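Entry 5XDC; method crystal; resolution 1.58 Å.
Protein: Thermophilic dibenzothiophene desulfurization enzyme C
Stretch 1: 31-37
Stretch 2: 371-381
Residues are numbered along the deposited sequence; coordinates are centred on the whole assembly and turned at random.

Stretch 1 31-37: TVRERER
Stretch 2 (371-381) RQFGFDRFWRD

This is a small, polar contact between a helix and a turn-plus-helix segment of the same chain, burying 390 Å² in total and held by arginine side chains that reach from both stretches. Stretch 1 lies within a helix that runs on in both directions; a kink is marked by the N atoms of Arg 33 and Glu 34, which lack bonds to the preceding turn, whereas Arg 35 N to Thr 31 O (2.9 Å) and Glu 36 N to Val 32 O (2.8 Å) are regular. Stretch 2 starts as a 3-10 segment, 371-373, passes through Gly 374 (phi/psi 77/19°) and Phe 375 (-67/-25°), and becomes a helix that includes Arg 377 to Asp 381. The helix axes approach to 12.0 Å, with 52° between their N-to-C directions, and side chains bridge the gap. In register, Arg 33 CA lies 6.8 Å from Gly 374 CA.

The one salt bridge across the stretches joins Glu 36 and Arg 380. Both CA-to-CB bonds point toward the opposing stretch, and the groups meet in a two-pronged arrangement: Arg 380 NH2 donates to Glu 36 OE2 at 2.8 Å (155°), and Arg 380 NH1 to Glu 36 OE1 at 3.0 Å (172°). Glu 36 has chi1 77° (p), chi2 93° and chi3 33°; Arg 380 is m, t, m with chi4 105°. Its remaining nitrogen is used one turn back, Arg 380 NE lying 2.8 Å from Asp 376 OD2 in a second salt bridge, so the guanidinium spans two carboxylates. A water extends the network, donating to Glu 36 OE1 and Asp 381 OD1, 2.7 Å from each.

Arg 377 (t, t, p, chi4 87°) makes no hydrogen bond across the stretches and contributes packing: aliphatic against Glu 36, guanidinium face against Val 32. Its CD lies 3.6 Å from Glu 36 CG, and Val 32 CG2 (chi1 58°, p) sits over one guanidinium face, 3.7 Å from Arg 377 NH1.

At the turn, the CA-to-CB bond of Arg 33 (t, t, p, chi4 -160°) points sideways, yet the end of its side chain comes nearer. Arg 33 NH1 donates to Phe 373 O at 2.8 Å (148°), with the acceptor near the guanidinium plane, and Arg 33 CD lies 3.2 Å from Gln 372 O. An ideal CB on Gly 374 would fall 3.0 Å from Arg 33 CD, a tight fit; the positive phi independently favours glycine.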

# COMPACT_ATOMS: atom_id res chain seq x y z
N THR B 31 11.97 -23.61 22.82
CA THR B 31 11.37 -23.17 24.07
C THR B 31 10.81 -21.76 24.04
O THR B 31 10.24 -21.32 25.05
CB THR B 31 12.41 -23.24 25.20
OG1 THR B 31 13.56 -22.48 24.82
CG2 THR B 31 12.79 -24.69 25.49
N VAL B 32 10.96 -21.02 22.94
CA VAL B 32 10.63 -19.59 22.96
C VAL B 32 9.14 -19.38 23.24
O VAL B 32 8.76 -18.43 23.95
CB VAL B 32 11.07 -18.92 21.64
CG1 VAL B 32 10.40 -19.57 20.42
CG2 VAL B 32 10.79 -17.41 21.69
N ARG B 33 8.27 -20.22 22.69
CA ARG B 33 6.84 -20.01 22.87
C ARG B 33 6.46 -20.01 24.35
O ARG B 33 5.77 -19.10 24.82
CB ARG B 33 6.07 -21.09 22.10
CG ARG B 33 4.54 -20.98 22.14
CD ARG B 33 3.90 -21.65 20.89
NE ARG B 33 4.48 -22.96 20.60
CZ ARG B 33 4.42 -23.59 19.42
NH1 ARG B 33 3.81 -23.04 18.38
NH2 ARG B 33 4.99 -24.78 19.29
N GLU B 34 6.95 -20.99 25.11
CA GLU B 34 6.64 -21.04 26.54
C GLU B 34 7.42 -19.97 27.31
O GLU B 34 6.88 -19.34 28.23
CB GLU B 34 6.95 -22.44 27.09
N ARG B 35 8.68 -19.74 26.96
CA ARG B 35 9.49 -18.77 27.71
C ARG B 35 8.95 -17.35 27.57
O ARG B 35 8.91 -16.60 28.55
CB ARG B 35 10.94 -18.83 27.26
CG ARG B 35 11.71 -20.01 27.82
CD ARG B 35 13.19 -19.89 27.52
NE ARG B 35 13.46 -20.04 26.08
CZ ARG B 35 13.70 -19.04 25.23
NH1 ARG B 35 13.74 -17.78 25.63
NH2 ARG B 35 13.96 -19.31 23.96
N GLU B 36 8.57 -16.94 26.37
CA GLU B 36 8.24 -15.53 26.22
C GLU B 36 6.91 -15.20 26.88
O GLU B 36 6.70 -14.07 27.31
CB GLU B 36 8.25 -15.12 24.75
CG GLU B 36 7.07 -15.55 23.97
CD GLU B 36 5.95 -14.50 23.90
OE1 GLU B 36 6.19 -13.26 23.88
OE2 GLU B 36 4.80 -14.95 23.88
N ARG B 37 6.01 -16.19 27.02
CA ARG B 37 4.79 -15.96 27.79
C ARG B 37 5.09 -15.51 29.21
O ARG B 37 4.45 -14.59 29.73
CB ARG B 37 3.94 -17.24 27.84
CG ARG B 37 3.30 -17.66 26.52
CD ARG B 37 2.18 -18.70 26.76
NE ARG B 37 2.68 -20.06 26.96
CZ ARG B 37 2.58 -21.06 26.07
NH1 ARG B 37 1.99 -20.88 24.89
NH2 ARG B 37 3.07 -22.25 26.37
N ARG B 371 -4.97 -20.21 19.75
CA ARG B 371 -4.04 -19.29 20.40
C ARG B 371 -2.68 -19.94 20.59
O ARG B 371 -1.65 -19.28 20.46
CB ARG B 371 -4.60 -18.83 21.75
CG ARG B 371 -3.73 -17.83 22.52
CD ARG B 371 -4.24 -17.59 23.96
NE ARG B 371 -4.40 -18.85 24.68
CZ ARG B 371 -3.41 -19.54 25.25
NH1 ARG B 371 -2.15 -19.09 25.20
NH2 ARG B 371 -3.67 -20.68 25.88
N GLN B 372 -2.67 -21.24 20.89
CA GLN B 372 -1.43 -21.95 21.21
C GLN B 372 -0.43 -21.95 20.06
O GLN B 372 0.77 -22.08 20.29
CB GLN B 372 -1.74 -23.38 21.63
N PHE B 373 -0.91 -21.85 18.81
CA PHE B 373 0.02 -21.74 17.69
C PHE B 373 1.05 -20.64 17.97
O PHE B 373 2.25 -20.82 17.73
CB PHE B 373 -0.78 -21.48 16.41
CG PHE B 373 0.07 -21.31 15.16
CD1 PHE B 373 1.30 -21.93 15.02
CD2 PHE B 373 -0.40 -20.53 14.11
CE1 PHE B 373 2.05 -21.76 13.88
CE2 PHE B 373 0.35 -20.37 12.96
CZ PHE B 373 1.58 -20.98 12.85
N GLY B 374 0.60 -19.51 18.49
CA GLY B 374 1.51 -18.49 18.98
C GLY B 374 2.18 -17.66 17.91
O GLY B 374 3.19 -17.01 18.20
N PHE B 375 1.64 -17.64 16.70
CA PHE B 375 2.30 -16.94 15.60
C PHE B 375 2.31 -15.43 15.82
O PHE B 375 3.19 -14.74 15.30
CB PHE B 375 1.60 -17.29 14.29
CG PHE B 375 2.25 -16.67 13.08
CD1 PHE B 375 3.33 -17.28 12.48
CD2 PHE B 375 1.77 -15.49 12.55
CE1 PHE B 375 3.92 -16.72 11.39
CE2 PHE B 375 2.37 -14.93 11.44
CZ PHE B 375 3.44 -15.54 10.87
N ASP B 376 1.36 -14.92 16.60
CA ASP B 376 1.28 -13.50 16.88
C ASP B 376 2.51 -12.98 17.60
O ASP B 376 2.68 -11.76 17.67
CB ASP B 376 0.03 -13.21 17.70
CG ASP B 376 0.05 -13.89 19.03
OD1 ASP B 376 0.04 -15.14 19.06
OD2 ASP B 376 0.04 -13.18 20.06
N ARG B 377 3.34 -13.85 18.16
CA ARG B 377 4.59 -13.42 18.78
C ARG B 377 5.44 -12.59 17.83
O ARG B 377 6.07 -11.60 18.25
CB ARG B 377 5.38 -14.64 19.25
CG ARG B 377 6.71 -14.33 19.86
CD ARG B 377 7.35 -15.61 20.42
NE ARG B 377 7.45 -16.67 19.40
CZ ARG B 377 8.45 -16.81 18.55
NH1 ARG B 377 9.49 -15.98 18.59
NH2 ARG B 377 8.42 -17.79 17.66
N PHE B 378 5.48 -12.96 16.55
CA PHE B 378 6.31 -12.21 15.61
C PHE B 378 5.82 -10.78 15.45
O PHE B 378 6.61 -9.82 15.55
CB PHE B 378 6.34 -12.93 14.26
CG PHE B 378 6.98 -14.30 14.30
CD1 PHE B 378 8.37 -14.42 14.29
CD2 PHE B 378 6.21 -15.45 14.32
CE1 PHE B 378 8.96 -15.68 14.32
CE2 PHE B 378 6.79 -16.70 14.34
CZ PHE B 378 8.18 -16.82 14.35
N TRP B 379 4.52 -10.59 15.24
CA TRP B 379 3.96 -9.25 15.18
C TRP B 379 4.16 -8.52 16.49
O TRP B 379 4.54 -7.34 16.50
CB TRP B 379 2.48 -9.29 14.80
CG TRP B 379 1.82 -7.93 14.85
CD1 TRP B 379 1.80 -7.00 13.86
CD2 TRP B 379 1.08 -7.37 15.94
NE1 TRP B 379 1.11 -5.87 14.27
CE2 TRP B 379 0.66 -6.08 15.54
CE3 TRP B 379 0.74 -7.83 17.21
CZ2 TRP B 379 -0.09 -5.26 16.36
CZ3 TRP B 379 -0.00 -7.01 18.03
CH2 TRP B 379 -0.42 -5.74 17.60
N ARG B 380 3.93 -9.19 17.62
CA ARG B 380 4.08 -8.50 18.90
C ARG B 380 5.52 -8.01 19.10
O ARG B 380 5.74 -6.88 19.53
CB ARG B 380 3.66 -9.42 20.05
CG ARG B 380 2.16 -9.62 20.16
CD ARG B 380 1.78 -10.31 21.45
NE ARG B 380 2.04 -11.74 21.42
CZ ARG B 380 3.05 -12.35 22.04
NH1 ARG B 380 3.95 -11.67 22.73
NH2 ARG B 380 3.18 -13.66 21.95
N ASP B 381 6.49 -8.86 18.79
CA ASP B 381 7.89 -8.48 18.96
C ASP B 381 8.26 -7.33 18.05
O ASP B 381 8.84 -6.33 18.48
CB ASP B 381 8.78 -9.69 18.68
CG ASP B 381 8.69 -10.75 19.77
OD1 ASP B 381 8.30 -10.42 20.91
OD2 ASP B 381 9.01 -11.92 19.47
O HOH W 1 8.29 -11.61 23.29